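PDB 4PSO: ssDNA binding protein from Aeropyrum pernix, which binds single-stranded DNA and belongs to the archaeal ThermoDBP-related proteins. Local coordinates for a contact of chain A with DNA and the interface of chains A and B. Coordinates in Å, arbitrary orientation; residue numbers count along the deposited sequence, not the author numbering. Chains: chain A/B, ssDNA binding protein.

Contact 1: a contact of chain A with DNA. Residues chain A 8-9, 20, 23-24, 27-28. With nucleotides of chain C.
One firm partner and one weak one hold NZ, the side-chain amine of A:Lys20. NZ makes a salt bridge and hydrogen bond to the phosphate oxygen OP1 of DT8, 2.4 Å away, and adds a weak bond to O3' of DT7 at 3.4 Å. The lysine leaves helix 17-28 with CG anti to the backbone N (chi1 -169°), bends at chi2 (60°), then runs out to the DNA phosphate. One helical turn on, A:Val24 divides DT7: CG2 touches O4' of the sugar at 3.4 Å, and CG1 sits by the base oxygen O2 at 3.5 Å. A:Ala27 puts CB against C6 of the same base, 3.8 Å off. From the next turn of the helix, the extended A:Gln28 offers NE2 to O2 of DT7 in a weak, fairly straight bond (163°). A:Arg23 uses its aliphatic stem, CB lying 3.5 Å from C2' of the DT6 deoxyribose. A:Arg8 and A:Thr9 flank the DT8 sugar. An alanine in place of A:Lys20 would probably loosen the strand at the DT7-DT8 linkage by losing its charged partner. Helix 17-28 with the strand 6-8 end thus holds single-stranded DNA by phosphate, sugar and the DT7 base, and the weak base bond suggests little sequence dependence.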
# COMPACT_ATOMS: atom_id res chain seq x y z
N ARG A 8 11.16 7.32 -3.54
CA ARG A 8 11.18 6.69 -2.22
C ARG A 8 10.61 5.28 -2.29
O ARG A 8 9.53 5.06 -2.84
CB ARG A 8 10.40 7.53 -1.21
CG ARG A 8 11.28 8.45 -0.38
CD ARG A 8 10.47 9.39 0.50
NE ARG A 8 10.07 10.58 -0.23
CZ ARG A 8 10.60 11.79 -0.05
NH1 ARG A 8 10.18 12.82 -0.76
NH2 ARG A 8 11.55 11.96 0.86
N THR A 9 11.35 4.34 -1.71
CA THR A 9 10.96 2.94 -1.73
C THR A 9 10.10 2.56 -0.54
O THR A 9 9.24 1.69 -0.62
CB THR A 9 12.19 2.01 -1.74
OG1 THR A 9 12.92 2.17 -0.51
CG2 THR A 9 13.10 2.35 -2.92
N LYS A 20 10.92 -2.73 -6.65
CA LYS A 20 10.31 -1.64 -5.91
C LYS A 20 10.69 -0.30 -6.52
O LYS A 20 9.83 0.56 -6.75
CB LYS A 20 10.73 -1.70 -4.44
CG LYS A 20 9.94 -0.77 -3.54
CD LYS A 20 8.47 -1.14 -3.59
CE LYS A 20 7.75 -0.64 -2.37
NZ LYS A 20 6.37 -1.20 -2.30
N ARG A 23 8.90 0.12 -9.85
CA ARG A 23 7.48 0.40 -9.72
C ARG A 23 7.21 1.80 -9.20
O ARG A 23 6.26 2.46 -9.64
CB ARG A 23 6.82 -0.64 -8.82
CG ARG A 23 6.54 -1.96 -9.51
CD ARG A 23 6.13 -3.04 -8.53
NE ARG A 23 6.06 -4.35 -9.17
CZ ARG A 23 5.84 -5.48 -8.52
NH1 ARG A 23 5.67 -5.47 -7.20
NH2 ARG A 23 5.79 -6.63 -9.18
N VAL A 24 8.05 2.28 -8.29
CA VAL A 24 7.89 3.62 -7.75
C VAL A 24 8.13 4.64 -8.85
O VAL A 24 7.35 5.58 -9.02
CB VAL A 24 8.85 3.88 -6.58
CG1 VAL A 24 8.94 5.37 -6.27
CG2 VAL A 24 8.43 3.10 -5.35
N ALA A 27 5.35 4.78 -11.43
CA ALA A 27 4.15 5.38 -10.86
C ALA A 27 4.24 6.90 -10.85
O ALA A 27 3.25 7.60 -11.08
CB ALA A 27 3.91 4.86 -9.44
N GLN A 28 5.44 7.41 -10.58
CA GLN A 28 5.67 8.85 -10.49
C GLN A 28 5.71 9.51 -11.86
O GLN A 28 5.35 10.68 -12.00
CB GLN A 28 6.98 9.13 -9.75
CG GLN A 28 7.02 8.71 -8.29
CD GLN A 28 8.27 9.19 -7.57
OE1 GLN A 28 9.14 9.81 -8.18
NE2 GLN A 28 8.36 8.90 -6.28
P DT C 6 -0.75 3.34 -10.89
OP1 DT C 6 -2.21 3.14 -10.79
OP2 DT C 6 -0.12 4.39 -10.06
O5' DT C 6 -0.00 1.97 -10.55
C5' DT C 6 1.41 1.93 -10.56
C4' DT C 6 1.88 0.51 -10.36
O4' DT C 6 2.01 -0.16 -11.64
C3' DT C 6 3.25 0.42 -9.70
O3' DT C 6 3.31 -0.73 -8.85
C2' DT C 6 4.19 0.36 -10.90
C1' DT C 6 3.38 -0.39 -11.94
N1 DT C 6 3.65 0.09 -13.32
C2 DT C 6 4.49 -0.63 -14.14
O2 DT C 6 5.04 -1.66 -13.78
N3 DT C 6 4.68 -0.11 -15.39
C4 DT C 6 4.12 1.05 -15.90
O4 DT C 6 4.35 1.44 -17.04
C5 DT C 6 3.25 1.76 -14.99
C7 DT C 6 2.59 3.03 -15.43
C6 DT C 6 3.06 1.26 -13.76
P DT C 7 2.87 -0.62 -7.30
OP1 DT C 7 2.95 -1.98 -6.73
OP2 DT C 7 1.60 0.14 -7.23
O5' DT C 7 4.01 0.29 -6.63
C5' DT C 7 3.94 1.72 -6.67
C4' DT C 7 4.81 2.32 -5.59
O4' DT C 7 5.10 3.70 -5.90
C3' DT C 7 4.15 2.31 -4.22
O3' DT C 7 5.06 1.81 -3.25
C2' DT C 7 3.77 3.78 -3.99
C1' DT C 7 4.86 4.50 -4.76
N1 DT C 7 4.48 5.86 -5.22
C2 DT C 7 5.32 6.92 -4.97
O2 DT C 7 6.38 6.80 -4.38
N3 DT C 7 4.88 8.13 -5.44
C4 DT C 7 3.70 8.38 -6.13
O4 DT C 7 3.40 9.51 -6.51
C5 DT C 7 2.87 7.23 -6.36
C7 DT C 7 1.57 7.38 -7.09
C6 DT C 7 3.29 6.04 -5.90
P DT C 8 4.62 1.72 -1.71
OP1 DT C 8 5.37 0.64 -1.03
OP2 DT C 8 3.14 1.65 -1.71
O5' DT C 8 5.08 3.12 -1.10
C5' DT C 8 6.45 3.35 -0.83
C4' DT C 8 6.69 4.80 -0.44
O4' DT C 8 6.11 5.66 -1.45
C3' DT C 8 6.06 5.23 0.87
O3' DT C 8 7.00 5.11 1.93
C2' DT C 8 5.67 6.70 0.65
C1' DT C 8 5.78 6.90 -0.86
N1 DT C 8 4.51 7.38 -1.49
C2 DT C 8 4.41 8.70 -1.87
O2 DT C 8 5.31 9.51 -1.71
N3 DT C 8 3.21 9.04 -2.45
C4 DT C 8 2.13 8.20 -2.67
O4 DT C 8 1.09 8.58 -3.20
C5 DT C 8 2.31 6.83 -2.25
C7 DT C 8 1.20 5.85 -2.45
C6 DT C 8 3.48 6.49 -1.69

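Contact 2: the interface of chains A and B. Residues chain A 17-18, 44-45, 48, 50-52, 55; chain B 118, 169-171, 203.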
# COMPACT_ATOMS: atom_id res chain seq x y z
N TYR A 17 14.30 -4.91 -3.81
CA TYR A 17 14.43 -3.46 -3.92
C TYR A 17 14.30 -3.03 -5.37
O TYR A 17 13.77 -1.95 -5.66
CB TYR A 17 15.77 -2.99 -3.33
CG TYR A 17 16.98 -3.19 -4.23
CD1 TYR A 17 17.42 -2.18 -5.07
CD2 TYR A 17 17.68 -4.39 -4.22
CE1 TYR A 17 18.52 -2.36 -5.89
CE2 TYR A 17 18.79 -4.58 -5.03
CZ TYR A 17 19.20 -3.56 -5.86
OH TYR A 17 20.30 -3.74 -6.67
N ALA A 18 14.79 -3.87 -6.28
CA ALA A 18 14.84 -3.52 -7.69
C ALA A 18 13.45 -3.34 -8.28
O ALA A 18 13.18 -2.33 -8.94
CB ALA A 18 15.61 -4.58 -8.46
N ALA A 44 12.45 2.73 -17.74
CA ALA A 44 12.94 1.41 -17.37
C ALA A 44 14.47 1.37 -17.37
O ALA A 44 15.08 0.74 -16.50
CB ALA A 44 12.39 0.36 -18.32
N MET A 45 15.08 2.04 -18.34
CA MET A 45 16.53 2.13 -18.41
C MET A 45 17.05 2.92 -17.22
O MET A 45 18.11 2.62 -16.67
CB MET A 45 16.97 2.79 -19.72
CG MET A 45 16.95 1.86 -20.93
SD MET A 45 17.41 2.72 -22.45
CE MET A 45 18.84 3.65 -21.90
N GLY A 48 16.62 0.76 -14.18
CA GLY A 48 17.56 -0.34 -14.32
C GLY A 48 18.98 0.06 -14.01
O GLY A 48 19.71 -0.67 -13.33
N LEU A 50 19.87 2.63 -12.13
CA LEU A 50 19.93 2.94 -10.70
C LEU A 50 20.06 1.66 -9.88
O LEU A 50 20.85 1.60 -8.94
CB LEU A 50 18.69 3.72 -10.26
CG LEU A 50 18.60 4.10 -8.78
CD1 LEU A 50 19.78 4.97 -8.36
CD2 LEU A 50 17.29 4.79 -8.44
N ASN A 51 19.28 0.64 -10.25
CA ASN A 51 19.32 -0.65 -9.57
C ASN A 51 20.68 -1.31 -9.71
O ASN A 51 21.15 -2.00 -8.79
CB ASN A 51 18.24 -1.58 -10.13
CG ASN A 51 16.85 -1.23 -9.63
OD1 ASN A 51 16.68 -0.76 -8.50
ND2 ASN A 51 15.85 -1.46 -10.47
N ARG A 52 21.32 -1.11 -10.86
CA ARG A 52 22.66 -1.61 -11.12
C ARG A 52 23.64 -0.97 -10.15
O ARG A 52 24.52 -1.63 -9.59
CB ARG A 52 23.06 -1.31 -12.57
CG ARG A 52 24.31 -2.02 -13.05
CD ARG A 52 25.46 -1.04 -13.16
NE ARG A 52 26.76 -1.71 -13.23
CZ ARG A 52 27.63 -1.53 -14.22
NH1 ARG A 52 27.34 -0.70 -15.21
NH2 ARG A 52 28.79 -2.17 -14.21
N PHE A 55 23.07 -2.14 -6.49
CA PHE A 55 23.51 -3.51 -6.27
C PHE A 55 24.93 -3.55 -5.71
O PHE A 55 25.22 -4.33 -4.80
CB PHE A 55 23.43 -4.31 -7.57
CG PHE A 55 23.78 -5.76 -7.42
CD1 PHE A 55 22.84 -6.66 -6.96
CD2 PHE A 55 25.05 -6.22 -7.74
CE1 PHE A 55 23.15 -8.00 -6.81
CE2 PHE A 55 25.37 -7.56 -7.60
CZ PHE A 55 24.42 -8.45 -7.14
N LEU B 118 27.08 4.22 -13.67
CA LEU B 118 25.73 4.26 -14.23
C LEU B 118 25.72 4.09 -15.74
O LEU B 118 24.74 3.58 -16.30
CB LEU B 118 25.07 5.60 -13.86
CG LEU B 118 23.57 5.81 -14.03
CD1 LEU B 118 22.79 5.06 -12.97
CD2 LEU B 118 23.23 7.30 -14.01
N PRO B 169 23.36 -7.70 -12.01
CA PRO B 169 23.12 -6.66 -11.01
C PRO B 169 21.81 -5.91 -11.23
O PRO B 169 21.41 -5.15 -10.35
CB PRO B 169 24.32 -5.73 -11.18
CG PRO B 169 24.69 -5.87 -12.61
CD PRO B 169 24.44 -7.32 -12.95
N THR B 170 21.18 -6.11 -12.38
CA THR B 170 19.85 -5.56 -12.63
C THR B 170 19.10 -6.51 -13.56
O THR B 170 19.69 -7.08 -14.47
CB THR B 170 19.91 -4.14 -13.23
OG1 THR B 170 18.58 -3.63 -13.40
CG2 THR B 170 20.62 -4.15 -14.58
N PRO B 171 17.79 -6.70 -13.31
CA PRO B 171 17.01 -7.64 -14.12
C PRO B 171 16.98 -7.27 -15.60
O PRO B 171 16.42 -6.23 -15.97
CB PRO B 171 15.61 -7.56 -13.51
CG PRO B 171 15.83 -7.09 -12.11
CD PRO B 171 17.00 -6.15 -12.19
N ASN B 203 15.17 -3.75 -19.71
CA ASN B 203 15.09 -3.63 -18.27
C ASN B 203 13.70 -4.05 -17.81
O ASN B 203 12.71 -3.38 -18.12
CB ASN B 203 15.41 -2.21 -17.83
CG ASN B 203 16.82 -1.80 -18.19
OD1 ASN B 203 17.06 -1.19 -19.23
ND2 ASN B 203 17.77 -2.14 -17.32
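Chain B turns its loop on a cis peptide bond just before B:Pro169, after which B:Thr170 stretches out in an extended, strand-like conformation and both residues lie along helix 40-61 of chain A. B:Thr170 holds OG1 anti to its backbone N (chi1 -178°), and this hydroxyl donates to the backbone O of A:Gly48, 3.2 Å away, arriving in the carbonyl plane on a lone pair. B:Pro169 crosses A:Phe55 at about a right angle. Its CA lies over one face of the ring, 3.9 Å from the centroid and shifted toward the rim, while its CB meets CD2 of the phenylalanine at 3.6 Å. A:Phe55 reaches there with CG anti to the backbone N (chi1 -176°). At the outer end of the pyrrolidine, B:Pro169 CG meets CG of A:Arg52, the two side chains running side by side. Behind them, A:Tyr17 OH donates to O of A:Asn51 at 2.9 Å, on a lone pair, which ties helix 17-28 to helix 40-61. B:Asn203 lays its side chain obliquely across A:Met45, with B:Asn203 OD1 3.5 Å from CG of A:Met45. In the fold, the chain B loop between strands 160-166 and 172-179, together with short strand 202-203, rests on helix 40-61 of chain A.

Contact 3: the interface of chains A and B. Residues chain A 49, 53, 56-57, 87; chain B 110, 114-115, 118.
B:Phe110 of this ThermoDBP-related protein projects into an apolar interface in which helix 100-119 of chain B packs on helix 40-61 and on A:Phe87 of chain A; its CG is anti to the backbone N (chi1 -171°). At the root of the side chain, CB and CG both meet the CD1 methyl of A:Leu57. Halfway along the ring, CB of A:Leu57 stands over the centre of one face, 3.9 Å from the centroid, in a CH-pi contact. Farther out, CE1 meets the CG1 methyl of A:Val53 at 3.4 Å, the methyl lying at the ring edge and in its plane. At the tip, CZ sits against CB of A:Glu56, 3.5 Å away, beside the backbone carbonyl of A:Val53. The phenyl group is thus wedged against one face of helix 40-61, which should limit its rotation. A second ring comes from chain A: A:Phe87 takes CB of B:Ala114 over one face, offset toward the rim and 3.5 Å from CD1. CG of B:Pro115 comes by CD2, the two side chains sliding past each other in opposite directions. Both methyls of B:Leu118 lie by the outer end of the A:Phe87 ring, and CD1 also reaches CB of A:Asn49 at 3.5 Å and CG2 of A:Val53 at 3.6 Å.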
# COMPACT_ATOMS: atom_id res chain seq x y z
N ASN A 49 19.38 1.23 -14.49
CA ASN A 49 20.72 1.75 -14.24
C ASN A 49 20.92 2.10 -12.76
O ASN A 49 21.99 1.88 -12.21
CB ASN A 49 21.00 2.97 -15.12
CG ASN A 49 21.24 2.60 -16.57
OD1 ASN A 49 21.69 1.49 -16.88
ND2 ASN A 49 20.95 3.53 -17.47
N VAL A 53 23.46 0.33 -9.93
CA VAL A 53 24.29 1.10 -9.01
C VAL A 53 24.07 0.67 -7.56
O VAL A 53 25.02 0.46 -6.81
CB VAL A 53 24.00 2.60 -9.15
CG1 VAL A 53 24.61 3.39 -7.99
CG2 VAL A 53 24.50 3.12 -10.49
N GLU A 56 25.81 -2.72 -6.26
CA GLU A 56 27.18 -2.66 -5.78
C GLU A 56 27.22 -2.11 -4.36
O GLU A 56 27.98 -2.59 -3.51
CB GLU A 56 28.03 -1.79 -6.70
CG GLU A 56 28.10 -2.30 -8.12
CD GLU A 56 28.74 -3.67 -8.21
OE1 GLU A 56 29.64 -3.94 -7.38
OE2 GLU A 56 28.35 -4.46 -9.08
N LEU A 57 26.39 -1.11 -4.10
CA LEU A 57 26.32 -0.47 -2.80
C LEU A 57 25.80 -1.42 -1.73
O LEU A 57 26.39 -1.54 -0.66
CB LEU A 57 25.43 0.78 -2.86
CG LEU A 57 25.23 1.56 -1.56
CD1 LEU A 57 26.57 1.93 -0.94
CD2 LEU A 57 24.40 2.80 -1.80
N PHE A 87 22.96 12.11 -7.24
CA PHE A 87 23.49 11.12 -6.31
C PHE A 87 23.97 11.74 -5.00
O PHE A 87 24.31 11.02 -4.06
CB PHE A 87 24.62 10.33 -6.97
CG PHE A 87 24.14 9.36 -8.01
CD1 PHE A 87 23.70 8.09 -7.66
CD2 PHE A 87 24.10 9.73 -9.35
CE1 PHE A 87 23.25 7.20 -8.62
CE2 PHE A 87 23.65 8.84 -10.32
CZ PHE A 87 23.23 7.57 -9.95
N PHE B 110 30.38 6.26 -2.16
CA PHE B 110 29.90 5.52 -3.32
C PHE B 110 29.19 6.45 -4.30
O PHE B 110 29.22 6.23 -5.51
CB PHE B 110 28.97 4.40 -2.86
CG PHE B 110 28.57 3.45 -3.94
CD1 PHE B 110 27.42 3.66 -4.69
CD2 PHE B 110 29.34 2.33 -4.20
CE1 PHE B 110 27.06 2.77 -5.68
CE2 PHE B 110 28.98 1.44 -5.19
CZ PHE B 110 27.84 1.66 -5.94
N ALA B 114 29.35 6.84 -8.46
CA ALA B 114 28.11 6.34 -9.05
C ALA B 114 27.83 6.78 -10.50
O ALA B 114 27.39 5.96 -11.31
CB ALA B 114 26.93 6.71 -8.16
N PRO B 115 28.04 8.07 -10.83
CA PRO B 115 27.72 8.46 -12.22
C PRO B 115 28.59 7.78 -13.27
O PRO B 115 28.16 7.67 -14.43
CB PRO B 115 27.95 9.97 -12.22
CG PRO B 115 27.79 10.38 -10.80
CD PRO B 115 28.37 9.25 -10.01
N LEU B 118 27.08 4.22 -13.67
CA LEU B 118 25.73 4.26 -14.23
C LEU B 118 25.72 4.09 -15.74
O LEU B 118 24.74 3.58 -16.30
CB LEU B 118 25.07 5.60 -13.86
CG LEU B 118 23.57 5.81 -14.03
CD1 LEU B 118 22.79 5.06 -12.97
CD2 LEU B 118 23.23 7.30 -14.01

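Measured between the centres of their C-alpha atoms, contacts 2 and 3 are about 10 Å apart, contacts 1 and 2 about 13 Å, and contacts 1 and 3 about 18 Å. Helix 17-28 of chain A serves contact 1 and supplies A:Tyr17 and A:Ala18 to contact 2. Helix 40-61 carries residues of both contacts 2 and 3, and B:Leu118 belongs to both. Contact 2 lies roughly between the other two, so this pairing may help to set the DNA-binding helix. The two-fold related pair may be the functional dimer, though the deposited assembly holds four copies and the structure alone does not show the working unit.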